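Local coordinates for protein NADH kinase POS5 (Saccharomyces cerevisiae, PDB 3AFO) that phosphorylates NADH and NAD(+) with ATP, preferring NADH about twofold, and so serves as a key source of NADPH in mitochondria, at residues Lys9-Asn14 with Ile102-Pro107; Val44-Lys49 with Val73-Gln78; Asp110-Thr115 with Ser132-Thr137; Leu118-Gly123 with Val142-Leu147. All blocks are in the same frame, centred on the assembly; numbering follows the deposited sequence. Where two conformers were deposited one is given.

Overall arrangement
Contacts 2 and 4 lie in one parallel sheet, with centres 11 Å apart. Their strands 43-48 and 117-122 are neighbours and share backbone bonds such as V119 N to Y45 O, 2.8 Å. Contact 1 adds a strand pair alongside strand 74-76, on the side away from strand 43-48. It is tied to contact 2 by T105 OG1, 2.7 Å from V77 O. Contact 3 covers the side of the sheet where Y45 and I76 project, and its M133 packs on Y45 and Q78. G123 of contact 4 is about 6 Å from bound NADH, the M133 side chain of contact 3 about 14 Å. Contacts 1 and 4 do not touch; their centres are 21 Å apart.

Contact 1 (Lys9-Asn14 with Ile102-Pro107); sequences KIKPVN and ILYTGP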
loop_
_atom_site.group_PDB
_atom_site.type_symbol
_atom_site.label_atom_id
_atom_site.label_comp_id
_atom_site.label_asym_id
_atom_site.label_seq_id
_atom_site.Cartn_x
_atom_site.Cartn_y
_atom_site.Cartn_z
ATOM N N LYS A 9 -25.327 -23.533 -44.163
ATOM C CA LYS A 9 -26.635 -22.886 -44.146
ATOM C C LYS A 9 -26.816 -22.158 -42.823
ATOM O O LYS A 9 -26.556 -22.717 -41.756
ATOM C CB LYS A 9 -27.763 -23.905 -44.349
ATOM C CG LYS A 9 -27.924 -24.381 -45.786
ATOM C CD LYS A 9 -29.155 -25.272 -45.937
ATOM C CE LYS A 9 -30.413 -24.580 -45.435
ATOM N NZ LYS A 9 -31.551 -25.539 -45.348
ATOM N N ILE A 10 -27.248 -20.906 -42.904
ATOM C CA ILE A 10 -27.529 -20.095 -41.717
ATOM C C ILE A 10 -29.038 -20.141 -41.454
ATOM O O ILE A 10 -29.817 -19.708 -42.302
ATOM C CB ILE A 10 -27.049 -18.634 -41.896
ATOM C CG1 ILE A 10 -25.530 -18.587 -42.121
ATOM C CG2 ILE A 10 -27.443 -17.787 -40.685
ATOM C CD1 ILE A 10 -25.004 -17.224 -42.599
ATOM N N LYS A 11 -29.428 -20.667 -40.290
ATOM C CA LYS A 11 -30.845 -20.859 -39.923
ATOM C C LYS A 11 -31.265 -20.044 -38.686
ATOM O O LYS A 11 -30.442 -19.807 -37.792
ATOM C CB LYS A 11 -31.135 -22.343 -39.673
ATOM C CG LYS A 11 -31.180 -23.190 -40.939
ATOM C CD LYS A 11 -31.664 -24.592 -40.650
ATOM C CE LYS A 11 -31.493 -25.494 -41.859
ATOM N NZ LYS A 11 -31.987 -26.875 -41.568
ATOM N N PRO A 12 -32.549 -19.618 -38.630
ATOM C CA PRO A 12 -33.058 -18.888 -37.456
ATOM C C PRO A 12 -32.906 -19.709 -36.184
ATOM O O PRO A 12 -33.289 -20.881 -36.161
ATOM C CB PRO A 12 -34.543 -18.696 -37.781
ATOM C CG PRO A 12 -34.592 -18.723 -39.293
ATOM C CD PRO A 12 -33.585 -19.757 -39.676
ATOM N N VAL A 13 -32.344 -19.106 -35.138
ATOM C CA VAL A 13 -32.173 -19.812 -33.869
ATOM C C VAL A 13 -33.518 -20.157 -33.203
ATOM O O VAL A 13 -33.602 -21.097 -32.406
ATOM C CB VAL A 13 -31.199 -19.066 -32.898
ATOM C CG1 VAL A 13 -31.788 -17.746 -32.427
ATOM C CG2 VAL A 13 -30.819 -19.957 -31.732
ATOM N N ASN A 14 -34.573 -19.421 -33.542
ATOM C CA ASN A 14 -35.903 -19.770 -33.033
ATOM C C ASN A 14 -36.404 -21.134 -33.521
ATOM O O ASN A 14 -37.432 -21.608 -33.058
ATOM C CB ASN A 14 -36.936 -18.670 -33.319
ATOM C CG ASN A 14 -37.225 -18.504 -34.794
ATOM O OD1 ASN A 14 -37.235 -19.469 -35.555
ATOM N ND2 ASN A 14 -37.476 -17.268 -35.205
ATOM N N ILE A 102 -24.721 -26.434 -40.385
ATOM C CA ILE A 102 -25.794 -25.517 -40.022
ATOM C C ILE A 102 -25.357 -24.637 -38.850
ATOM O O ILE A 102 -24.863 -25.135 -37.851
ATOM C CB ILE A 102 -27.109 -26.259 -39.677
ATOM C CG1 ILE A 102 -27.550 -27.139 -40.857
ATOM C CG2 ILE A 102 -28.195 -25.249 -39.313
ATOM C CD1 ILE A 102 -28.630 -28.158 -40.511
ATOM N N LEU A 103 -25.521 -23.332 -39.015
ATOM C CA LEU A 103 -25.238 -22.357 -37.978
ATOM C C LEU A 103 -26.539 -21.655 -37.660
ATOM O O LEU A 103 -27.123 -21.012 -38.530
ATOM C CB LEU A 103 -24.225 -21.318 -38.473
ATOM C CG LEU A 103 -22.862 -21.831 -38.961
ATOM C CD1 LEU A 103 -22.005 -20.653 -39.413
ATOM C CD2 LEU A 103 -22.148 -22.657 -37.883
ATOM N N TYR A 104 -26.988 -21.771 -36.417
ATOM C CA TYR A 104 -28.185 -21.055 -35.975
ATOM C C TYR A 104 -27.822 -19.688 -35.415
ATOM O O TYR A 104 -26.833 -19.546 -34.687
ATOM C CB TYR A 104 -28.957 -21.881 -34.954
ATOM C CG TYR A 104 -29.409 -23.207 -35.515
ATOM C CD1 TYR A 104 -30.634 -23.324 -36.177
ATOM C CD2 TYR A 104 -28.612 -24.337 -35.397
ATOM C CE1 TYR A 104 -31.046 -24.532 -36.713
ATOM C CE2 TYR A 104 -29.012 -25.546 -35.925
ATOM C CZ TYR A 104 -30.232 -25.634 -36.582
ATOM O OH TYR A 104 -30.617 -26.843 -37.098
ATOM N N THR A 105 -28.614 -18.685 -35.774
ATOM C CA THR A 105 -28.376 -17.323 -35.340
ATOM C C THR A 105 -29.667 -16.507 -35.253
ATOM O O THR A 105 -30.708 -16.903 -35.789
ATOM C CB THR A 105 -27.368 -16.604 -36.267
ATOM O OG1 THR A 105 -26.872 -15.447 -35.597
ATOM C CG2 THR A 105 -28.012 -16.178 -37.594
ATOM N N GLY A 106 -29.579 -15.365 -34.578
ATOM C CA GLY A 106 -30.683 -14.416 -34.485
ATOM C C GLY A 106 -30.367 -13.328 -33.471
ATOM O O GLY A 106 -29.218 -13.196 -33.049
ATOM N N PRO A 107 -31.388 -12.542 -33.076
ATOM C CA PRO A 107 -31.240 -11.492 -32.048
ATOM C C PRO A 107 -30.941 -12.075 -30.656
ATOM O O PRO A 107 -31.340 -13.209 -30.365
ATOM C CB PRO A 107 -32.606 -10.799 -32.044
ATOM C CG PRO A 107 -33.334 -11.296 -33.291
ATOM C CD PRO A 107 -32.761 -12.619 -33.614
HETATM O O HOH W 1 -33.514 -26.345 -38.685
#
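Strands 9-12 and 102-105 form a parallel beta pair. Four N-H...O bonds join them, from L103 N to K9 O (3.0 Å) through to V13 N on T105 O (2.8 Å). The last donor stands above the carbonyl plane. K11, I102 and Y104 share one face. K11 has CG anti to its carbonyl carbon (chi1 -73°) and is extended beyond. Its CB lies 3.7 Å from Y104 CD1. CD passes 3.8 Å from I102 CG2 and NZ ends beside I102 CD1. I102 CG2 sits over one face of the Y104 ring, offset toward its rim. One water links K11 NZ and Y104 OH by weak bonds. An alanine at K11 would remove the chain beyond CB, and with it the weak water link, and would probably leave I102 and the Y104 ring less covered. I10 CG2, on the face opposite K11, meets T105 CG2 at 3.5 Å. T105 OG1, anti to its backbone N (chi1 -163°), bonds to V77 O. Backbone bonds of Y104 with V75 and V77 join the pair to strand 74-76. V13 CB is 4.1 Å from Y104 CB. P12 O lies at the Y104 ring edge, in plane, 3.6 Å from CD1.

Contact 2 (Val44-Lys49 with Val73-Gln78); sequences VYITKK and VNVIVQ
Y45 has CG anti to its backbone N (chi1 176°), which carries the ring along strand 74-76 toward Q78. The Q78 chain bends at chi2 (-67°) and brings its amide back to the phenol. The ring and amide planes are 60° apart. Y45 OH and Q78 NE2 are 2.5 Å apart, but the angle is too poor for a hydrogen bond. Q78 was modelled in two conformers, so this approach needs care. The Y45 ring turns an edge to strand 74-76, with CD1 3.3 Å from I76 O and also touching I76 CG2. The two strands are the parallel ends of a beta-alpha-beta unit whose helix is 53-69. V44 N bonds to N74 O, I76 N to V44 O and I46 N to I76 O, at 2.8 to 2.9 Å. An alanine at Y45 would remove the ring and would probably loosen the packing against I76 and Q78. On the helix 53-69 side, I46 CD1 meets V75 CG1 at 4.0 Å, and I46 also packs on F62 and I63. V44 CG2 crosses V73 CG1 at 4.0 Å. I46 O is buried without a polar partner in the model, 3.7 Å from V77 CG1.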
loop_
_atom_site.group_PDB
_atom_site.type_symbol
_atom_site.label_atom_id
_atom_site.label_comp_id
_atom_site.label_asym_id
_atom_site.label_seq_id
_atom_site.Cartn_x
_atom_site.Cartn_y
_atom_site.Cartn_z
ATOM N N VAL A 44 -25.537 -25.217 -28.173
ATOM C CA VAL A 44 -24.256 -24.660 -27.747
ATOM C C VAL A 44 -24.023 -23.312 -28.421
ATOM O O VAL A 44 -23.846 -23.239 -29.636
ATOM C CB VAL A 44 -23.099 -25.641 -28.051
ATOM C CG1 VAL A 44 -21.738 -25.063 -27.610
ATOM C CG2 VAL A 44 -23.350 -26.991 -27.354
ATOM N N TYR A 45 -24.036 -22.248 -27.622
ATOM C CA TYR A 45 -23.716 -20.897 -28.092
ATOM C C TYR A 45 -22.213 -20.607 -27.979
ATOM O O TYR A 45 -21.620 -20.733 -26.902
ATOM C CB TYR A 45 -24.530 -19.864 -27.314
ATOM C CG TYR A 45 -24.234 -18.411 -27.617
ATOM C CD1 TYR A 45 -24.102 -17.958 -28.927
ATOM C CD2 TYR A 45 -24.134 -17.478 -26.585
ATOM C CE1 TYR A 45 -23.850 -16.622 -29.203
ATOM C CE2 TYR A 45 -23.888 -16.133 -26.850
ATOM C CZ TYR A 45 -23.746 -15.714 -28.160
ATOM O OH TYR A 45 -23.502 -14.389 -28.441
ATOM N N ILE A 46 -21.608 -20.215 -29.098
ATOM C CA ILE A 46 -20.164 -19.999 -29.147
ATOM C C ILE A 46 -19.853 -18.558 -29.501
ATOM O O ILE A 46 -20.362 -18.026 -30.497
ATOM C CB ILE A 46 -19.455 -20.943 -30.162
ATOM C CG1 ILE A 46 -19.930 -22.385 -29.989
ATOM C CG2 ILE A 46 -17.927 -20.866 -29.997
ATOM C CD1 ILE A 46 -19.613 -23.264 -31.169
ATOM N N THR A 47 -19.024 -17.925 -28.673
ATOM C CA THR A 47 -18.576 -16.559 -28.912
ATOM C C THR A 47 -17.056 -16.535 -28.980
ATOM O O THR A 47 -16.390 -17.403 -28.412
ATOM C CB THR A 47 -19.038 -15.599 -27.794
ATOM O OG1 THR A 47 -18.325 -15.889 -26.585
ATOM C CG2 THR A 47 -20.510 -15.757 -27.540
ATOM N N LYS A 48 -16.512 -15.542 -29.675
ATOM C CA LYS A 48 -15.058 -15.423 -29.803
ATOM C C LYS A 48 -14.607 -13.981 -29.709
ATOM O O LYS A 48 -15.378 -13.058 -29.950
ATOM C CB LYS A 48 -14.569 -16.041 -31.117
ATOM C CG LYS A 48 -15.047 -15.322 -32.379
ATOM C CD LYS A 48 -14.444 -15.955 -33.627
ATOM C CE LYS A 48 -15.030 -15.349 -34.909
ATOM N NZ LYS A 48 -14.827 -13.865 -35.011
ATOM N N LYS A 49 -13.344 -13.794 -29.356
ATOM C CA LYS A 49 -12.764 -12.472 -29.385
ATOM C C LYS A 49 -12.713 -12.032 -30.849
ATOM O O LYS A 49 -12.175 -12.752 -31.700
ATOM C CB LYS A 49 -11.376 -12.474 -28.747
ATOM C CG LYS A 49 -10.771 -11.072 -28.638
ATOM C CD LYS A 49 -9.421 -11.115 -27.968
ATOM C CE LYS A 49 -8.686 -9.811 -28.177
ATOM N NZ LYS A 49 -7.234 -10.069 -28.025
ATOM N N VAL A 73 -26.124 -32.016 -31.368
ATOM C CA VAL A 73 -25.723 -30.654 -30.990
ATOM C C VAL A 73 -26.095 -29.603 -32.030
ATOM O O VAL A 73 -25.886 -29.789 -33.227
ATOM C CB VAL A 73 -24.208 -30.583 -30.620
ATOM C CG1 VAL A 73 -23.667 -29.146 -30.704
ATOM C CG2 VAL A 73 -23.987 -31.155 -29.232
ATOM N N ASN A 74 -26.650 -28.495 -31.548
ATOM C CA ASN A 74 -26.974 -27.355 -32.390
ATOM C C ASN A 74 -26.098 -26.169 -32.043
ATOM O O ASN A 74 -26.050 -25.750 -30.885
ATOM C CB ASN A 74 -28.452 -26.991 -32.242
ATOM C CG ASN A 74 -29.364 -28.194 -32.460
ATOM O OD1 ASN A 74 -29.290 -28.860 -33.496
ATOM N ND2 ASN A 74 -30.192 -28.501 -31.466
ATOM N N VAL A 75 -25.431 -25.622 -33.064
ATOM C CA VAL A 75 -24.474 -24.519 -32.912
ATOM C C VAL A 75 -25.140 -23.163 -33.128
ATOM O O VAL A 75 -25.729 -22.894 -34.187
ATOM C CB VAL A 75 -23.272 -24.670 -33.892
ATOM C CG1 VAL A 75 -22.464 -23.369 -33.998
ATOM C CG2 VAL A 75 -22.380 -25.836 -33.498
ATOM N N ILE A 76 -25.026 -22.306 -32.118
ATOM C CA ILE A 76 -25.521 -20.945 -32.186
ATOM C C ILE A 76 -24.333 -19.973 -32.157
ATOM O O ILE A 76 -23.434 -20.120 -31.328
ATOM C CB ILE A 76 -26.437 -20.620 -30.987
ATOM C CG1 ILE A 76 -27.507 -21.711 -30.792
ATOM C CG2 ILE A 76 -27.056 -19.256 -31.170
ATOM C CD1 ILE A 76 -28.207 -21.687 -29.395
ATOM N N VAL A 77 -24.338 -18.992 -33.060
ATOM C CA VAL A 77 -23.339 -17.911 -33.056
ATOM C C VAL A 77 -24.069 -16.613 -33.343
ATOM O O VAL A 77 -25.229 -16.639 -33.749
ATOM C CB VAL A 77 -22.171 -18.127 -34.089
ATOM C CG1 VAL A 77 -21.418 -19.398 -33.804
ATOM C CG2 VAL A 77 -22.689 -18.127 -35.539
ATOM N N GLN A 78 -23.378 -15.494 -33.124
ATOM C CA GLN A 78 -23.855 -14.157 -33.481
ATOM C C GLN A 78 -24.122 -14.033 -34.989
ATOM O O GLN A 78 -23.477 -14.722 -35.779
ATOM C CB GLN A 78 -22.813 -13.112 -33.062
ATOM C CG GLN A 78 -22.670 -12.954 -31.556
ATOM C CD GLN A 78 -23.919 -12.378 -30.942
ATOM O OE1 GLN A 78 -24.159 -11.174 -31.005
ATOM N NE2 GLN A 78 -24.728 -13.238 -30.352
#

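Contact 3 (Asp110-Thr115 with Ser132-Thr137); sequences DIVNRT and SMFGNT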
loop_
_atom_site.group_PDB
_atom_site.type_symbol
_atom_site.label_atom_id
_atom_site.label_comp_id
_atom_site.label_asym_id
_atom_site.label_seq_id
_atom_site.Cartn_x
_atom_site.Cartn_y
_atom_site.Cartn_z
ATOM N N ASP A 110 -33.540 -14.028 -28.667
ATOM C CA ASP A 110 -33.724 -15.353 -29.256
ATOM C C ASP A 110 -32.613 -16.319 -28.830
ATOM O O ASP A 110 -32.884 -17.471 -28.500
ATOM C CB ASP A 110 -33.780 -15.257 -30.790
ATOM C CG ASP A 110 -35.145 -14.806 -31.318
ATOM O OD1 ASP A 110 -35.877 -14.069 -30.620
ATOM O OD2 ASP A 110 -35.483 -15.201 -32.455
ATOM N N ILE A 111 -31.366 -15.847 -28.838
ATOM C CA ILE A 111 -30.225 -16.688 -28.464
ATOM C C ILE A 111 -30.272 -17.032 -26.976
ATOM O O ILE A 111 -30.136 -18.198 -26.587
ATOM C CB ILE A 111 -28.874 -16.013 -28.820
ATOM C CG1 ILE A 111 -28.713 -15.916 -30.341
ATOM C CG2 ILE A 111 -27.700 -16.762 -28.171
ATOM C CD1 ILE A 111 -27.410 -15.284 -30.800
ATOM N N VAL A 112 -30.497 -16.005 -26.162
ATOM C CA VAL A 112 -30.537 -16.117 -24.710
ATOM C C VAL A 112 -31.503 -17.211 -24.210
ATOM O O VAL A 112 -31.167 -17.979 -23.298
ATOM C CB VAL A 112 -30.858 -14.726 -24.084
ATOM C CG1 VAL A 112 -31.291 -14.841 -22.647
ATOM C CG2 VAL A 112 -29.647 -13.800 -24.210
ATOM N N ASN A 113 -32.676 -17.281 -24.832
ATOM C CA ASN A 113 -33.742 -18.231 -24.477
ATOM C C ASN A 113 -33.446 -19.689 -24.780
ATOM O O ASN A 113 -34.088 -20.591 -24.224
ATOM C CB ASN A 113 -35.040 -17.868 -25.211
ATOM C CG ASN A 113 -35.598 -16.533 -24.790
ATOM O OD1 ASN A 113 -36.253 -15.849 -25.585
ATOM N ND2 ASN A 113 -35.346 -16.143 -23.535
ATOM N N ARG A 114 -32.490 -19.923 -25.672
ATOM C CA ARG A 114 -32.276 -21.261 -26.207
ATOM C C ARG A 114 -30.922 -21.886 -25.888
ATOM O O ARG A 114 -30.713 -23.069 -26.119
ATOM C CB ARG A 114 -32.586 -21.272 -27.703
ATOM C CG ARG A 114 -34.091 -21.207 -27.939
ATOM C CD ARG A 114 -34.437 -20.653 -29.284
ATOM N NE ARG A 114 -35.887 -20.601 -29.459
ATOM C CZ ARG A 114 -36.621 -19.500 -29.328
ATOM N NH1 ARG A 114 -36.051 -18.336 -29.019
ATOM N NH2 ARG A 114 -37.932 -19.567 -29.507
ATOM N N THR A 115 -30.018 -21.097 -25.319
ATOM C CA THR A 115 -28.680 -21.580 -24.974
ATOM C C THR A 115 -28.636 -22.547 -23.780
ATOM O O THR A 115 -29.057 -22.199 -22.681
ATOM C CB THR A 115 -27.731 -20.376 -24.727
ATOM O OG1 THR A 115 -27.628 -19.591 -25.924
ATOM C CG2 THR A 115 -26.352 -20.857 -24.325
ATOM N N SER A 132 -22.547 -11.217 -20.153
ATOM C CA SER A 132 -23.286 -9.958 -20.173
ATOM C C SER A 132 -24.606 -10.033 -20.937
ATOM O O SER A 132 -25.572 -9.344 -20.594
ATOM C CB SER A 132 -22.414 -8.874 -20.796
ATOM O OG SER A 132 -23.035 -7.628 -20.669
ATOM N N MET A 133 -24.625 -10.849 -21.989
ATOM C CA MET A 133 -25.842 -11.121 -22.755
ATOM C C MET A 133 -26.980 -11.656 -21.897
ATOM O O MET A 133 -28.135 -11.341 -22.149
ATOM C CB MET A 133 -25.550 -12.141 -23.853
ATOM C CG MET A 133 -25.481 -11.585 -25.249
ATOM S SD MET A 133 -25.922 -12.940 -26.358
ATOM C CE MET A 133 -26.084 -12.089 -27.916
ATOM N N PHE A 134 -26.645 -12.468 -20.896
ATOM C CA PHE A 134 -27.635 -13.139 -20.044
ATOM C C PHE A 134 -27.967 -12.358 -18.764
ATOM O O PHE A 134 -28.381 -12.948 -17.748
ATOM C CB PHE A 134 -27.150 -14.548 -19.694
ATOM C CG PHE A 134 -26.909 -15.420 -20.896
ATOM C CD1 PHE A 134 -27.934 -16.206 -21.415
ATOM C CD2 PHE A 134 -25.664 -15.444 -21.521
ATOM C CE1 PHE A 134 -27.719 -17.014 -22.540
ATOM C CE2 PHE A 134 -25.437 -16.253 -22.649
ATOM C CZ PHE A 134 -26.476 -17.040 -23.156
ATOM N N GLY A 135 -27.801 -11.035 -18.840
ATOM C CA GLY A 135 -27.983 -10.124 -17.709
ATOM C C GLY A 135 -29.251 -10.301 -16.900
ATOM O O GLY A 135 -29.190 -10.622 -15.710
ATOM N N ASN A 136 -30.409 -10.110 -17.525
ATOM C CA ASN A 136 -31.659 -10.174 -16.756
ATOM C C ASN A 136 -32.232 -11.584 -16.608
ATOM O O ASN A 136 -33.257 -11.772 -15.953
ATOM C CB ASN A 136 -32.710 -9.200 -17.307
ATOM C CG ASN A 136 -33.196 -9.584 -18.691
ATOM O OD1 ASN A 136 -32.442 -10.142 -19.489
ATOM N ND2 ASN A 136 -34.462 -9.292 -18.982
ATOM N N THR A 137 -31.569 -12.577 -17.190
ATOM C CA THR A 137 -32.016 -13.953 -17.026
ATOM C C THR A 137 -30.993 -14.878 -16.350
ATOM O O THR A 137 -29.975 -14.442 -15.793
ATOM C CB THR A 137 -32.496 -14.556 -18.364
ATOM O OG1 THR A 137 -33.210 -15.768 -18.106
ATOM C CG2 THR A 137 -31.320 -14.844 -19.284
#
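The F134 ring has V112 CG2 over one face, while V112 O and T115 OG1 lie in its plane at the edge. The guanidinium of R114, away from the ring, has its edge toward the D110 carbonyl, to which NH1 makes a weak bond. Helix 108-114 packs here against the type I turn S132-G135, which comes after helix 124-132. Contact across the two segments is by side chains and carbonyl oxygens, mostly apolar. V112 carries most of it. Its CG1 is anti to the backbone N (chi1 164°), so the two methyls spread over the turn. CG1 lies 3.8 Å from F134 CD1. CG2 lies 3.5 Å from M133 O and reaches toward M133 SD. The V112 and F134 side chains run antiparallel, side by side, and the ring end reaches T115. F134 CZ is 3.9 Å from T115 CB, and the T115 side chain lies roughly perpendicular to that of F134. T115 OG1 is anti to its carbonyl carbon (chi1 -61°) and donates to I111 O at 2.9 Å, from above the carbonyl plane. I111 O also accepts from R114 N at 3.1 Å, so two donors grip it. This fixes the T115 side chain beside the ring. The turn side is held by R180, which bonds to both F134 O and T137 O. M133 and T115 also touch Y45 of strand 43-48. The tightest contact is methyl to methyl: V112 CG1 and T137 CG2 are 3.4 Å apart, closer than usual van der Waals distance.

Contact 4 (Leu118-Gly123 with Val142-Leu147); sequences LVTLGG and VLAFAL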
loop_
_atom_site.group_PDB
_atom_site.type_symbol
_atom_site.label_atom_id
_atom_site.label_comp_id
_atom_site.label_asym_id
_atom_site.label_seq_id
_atom_site.Cartn_x
_atom_site.Cartn_y
_atom_site.Cartn_z
ATOM N N LEU A 118 -22.782 -21.838 -22.814
ATOM C CA LEU A 118 -21.976 -20.783 -23.400
ATOM C C LEU A 118 -20.527 -21.260 -23.496
ATOM O O LEU A 118 -19.944 -21.667 -22.496
ATOM C CB LEU A 118 -22.077 -19.483 -22.569
ATOM C CG LEU A 118 -21.085 -18.339 -22.877
ATOM C CD1 LEU A 118 -21.257 -17.793 -24.296
ATOM C CD2 LEU A 118 -21.168 -17.200 -21.843
ATOM N N VAL A 119 -19.967 -21.221 -24.710
ATOM C CA VAL A 119 -18.567 -21.548 -24.945
ATOM C C VAL A 119 -17.864 -20.281 -25.446
ATOM O O VAL A 119 -18.283 -19.688 -26.432
ATOM C CB VAL A 119 -18.394 -22.687 -25.986
ATOM C CG1 VAL A 119 -16.919 -22.874 -26.335
ATOM C CG2 VAL A 119 -18.982 -24.023 -25.461
ATOM N N THR A 120 -16.807 -19.869 -24.749
ATOM C CA THR A 120 -16.051 -18.674 -25.126
ATOM C C THR A 120 -14.657 -19.033 -25.669
ATOM O O THR A 120 -13.975 -19.914 -25.147
ATOM C CB THR A 120 -15.922 -17.675 -23.942
ATOM O OG1 THR A 120 -15.253 -18.326 -22.870
ATOM C CG2 THR A 120 -17.307 -17.220 -23.456
ATOM N N LEU A 121 -14.261 -18.343 -26.730
ATOM C CA LEU A 121 -12.973 -18.557 -27.365
ATOM C C LEU A 121 -12.204 -17.226 -27.397
ATOM O O LEU A 121 -12.453 -16.370 -28.241
ATOM C CB LEU A 121 -13.174 -19.123 -28.780
ATOM C CG LEU A 121 -13.989 -20.413 -28.904
ATOM C CD1 LEU A 121 -14.335 -20.664 -30.348
ATOM C CD2 LEU A 121 -13.273 -21.626 -28.318
ATOM N N GLY A 122 -11.295 -17.044 -26.447
ATOM C CA GLY A 122 -10.583 -15.776 -26.348
ATOM C C GLY A 122 -9.976 -15.545 -24.986
ATOM O O GLY A 122 -9.205 -16.370 -24.496
ATOM N N GLY A 123 -10.327 -14.411 -24.387
ATOM C CA GLY A 123 -9.780 -14.015 -23.084
ATOM C C GLY A 123 -10.860 -13.640 -22.081
ATOM O O GLY A 123 -12.016 -14.054 -22.211
ATOM N N VAL A 142 -20.740 -21.981 -18.258
ATOM C CA VAL A 142 -19.757 -21.315 -19.123
ATOM C C VAL A 142 -18.498 -22.163 -19.284
ATOM O O VAL A 142 -17.835 -22.511 -18.302
ATOM C CB VAL A 142 -19.368 -19.913 -18.574
ATOM C CG1 VAL A 142 -18.391 -19.202 -19.525
ATOM C CG2 VAL A 142 -20.611 -19.054 -18.351
ATOM N N LEU A 143 -18.183 -22.493 -20.532
ATOM C CA LEU A 143 -16.999 -23.277 -20.869
ATOM C C LEU A 143 -16.034 -22.358 -21.592
ATOM O O LEU A 143 -16.319 -21.895 -22.694
ATOM C CB LEU A 143 -17.356 -24.477 -21.772
ATOM C CG LEU A 143 -16.185 -25.384 -22.194
ATOM C CD1 LEU A 143 -15.366 -25.844 -20.999
ATOM C CD2 LEU A 143 -16.637 -26.593 -23.052
ATOM N N ALA A 144 -14.893 -22.100 -20.953
ATOM C CA ALA A 144 -14.026 -21.022 -21.383
ATOM C C ALA A 144 -12.663 -21.543 -21.851
ATOM O O ALA A 144 -11.930 -22.176 -21.085
ATOM C CB ALA A 144 -13.872 -19.994 -20.255
ATOM N N PHE A 145 -12.344 -21.282 -23.116
ATOM C CA PHE A 145 -11.052 -21.675 -23.688
ATOM C C PHE A 145 -10.189 -20.462 -23.980
ATOM O O PHE A 145 -10.632 -19.521 -24.631
ATOM C CB PHE A 145 -11.240 -22.453 -24.994
ATOM C CG PHE A 145 -11.898 -23.793 -24.820
ATOM C CD1 PHE A 145 -11.188 -24.871 -24.313
ATOM C CD2 PHE A 145 -13.226 -23.980 -25.205
ATOM C CE1 PHE A 145 -11.796 -26.124 -24.168
ATOM C CE2 PHE A 145 -13.835 -25.220 -25.069
ATOM C CZ PHE A 145 -13.124 -26.292 -24.546
ATOM N N ALA A 146 -8.945 -20.511 -23.519
ATOM C CA ALA A 146 -7.993 -19.412 -23.689
ATOM C C ALA A 146 -7.292 -19.456 -25.042
ATOM O O ALA A 146 -6.581 -20.420 -25.360
ATOM C CB ALA A 146 -6.975 -19.440 -22.573
ATOM N N LEU A 147 -7.502 -18.415 -25.837
ATOM C CA LEU A 147 -6.796 -18.255 -27.098
ATOM C C LEU A 147 -6.166 -16.880 -27.141
ATOM O O LEU A 147 -6.708 -15.937 -26.573
ATOM C CB LEU A 147 -7.745 -18.427 -28.283
ATOM C CG LEU A 147 -8.089 -19.895 -28.551
ATOM C CD1 LEU A 147 -9.575 -20.075 -28.719
ATOM C CD2 LEU A 147 -7.297 -20.457 -29.735
HETATM O O HOH W 2 -12.622 -17.696 -23.068
#
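Strands 118-122 and 142-146 run parallel, 14° apart, and five backbone bonds join them from L143 N on L118 O (2.8 Å) to L147 N on G122 O (3.0 Å). The last of these falls on a lone pair of G122 O. On one face V119, L121, L143 and F145 pack together. V119 CG1 lies at the edge of the F145 ring, 4.0 Å from CD2. L121 CG is anti to its carbonyl carbon, which lays CD2 alongside F145, 3.9 Å from the ring CD2. L147 CD1 closes the far end against L121 CB at 3.7 Å. On the other face T120 stands beside the small A144. T120 OG1 is flanked by its own backbone N and C, and rests 3.4 Å from A144 CB. It bonds to a water at 2.7 Å. That water donates to F145 O, which also accepts from G122 N at 3.1 Å, so two donors hold this carbonyl. L118 CD2 meets V142 CG2 on the same face. G122 has phi 160° and psi -125°; a side chain there would jam against L121 O. G122 and G123 begin the GGDGT motif of NAD kinases, and G123 N bonds to T126 OG1 at the start of the next helix. Helix 124-132 connects the two strands in a beta-alpha-beta unit. That helix covers L118, T120 and A144, while helix 53-69 covers V119, L121 and L147, and strand 43-48 lies along the other edge of strand 117-122.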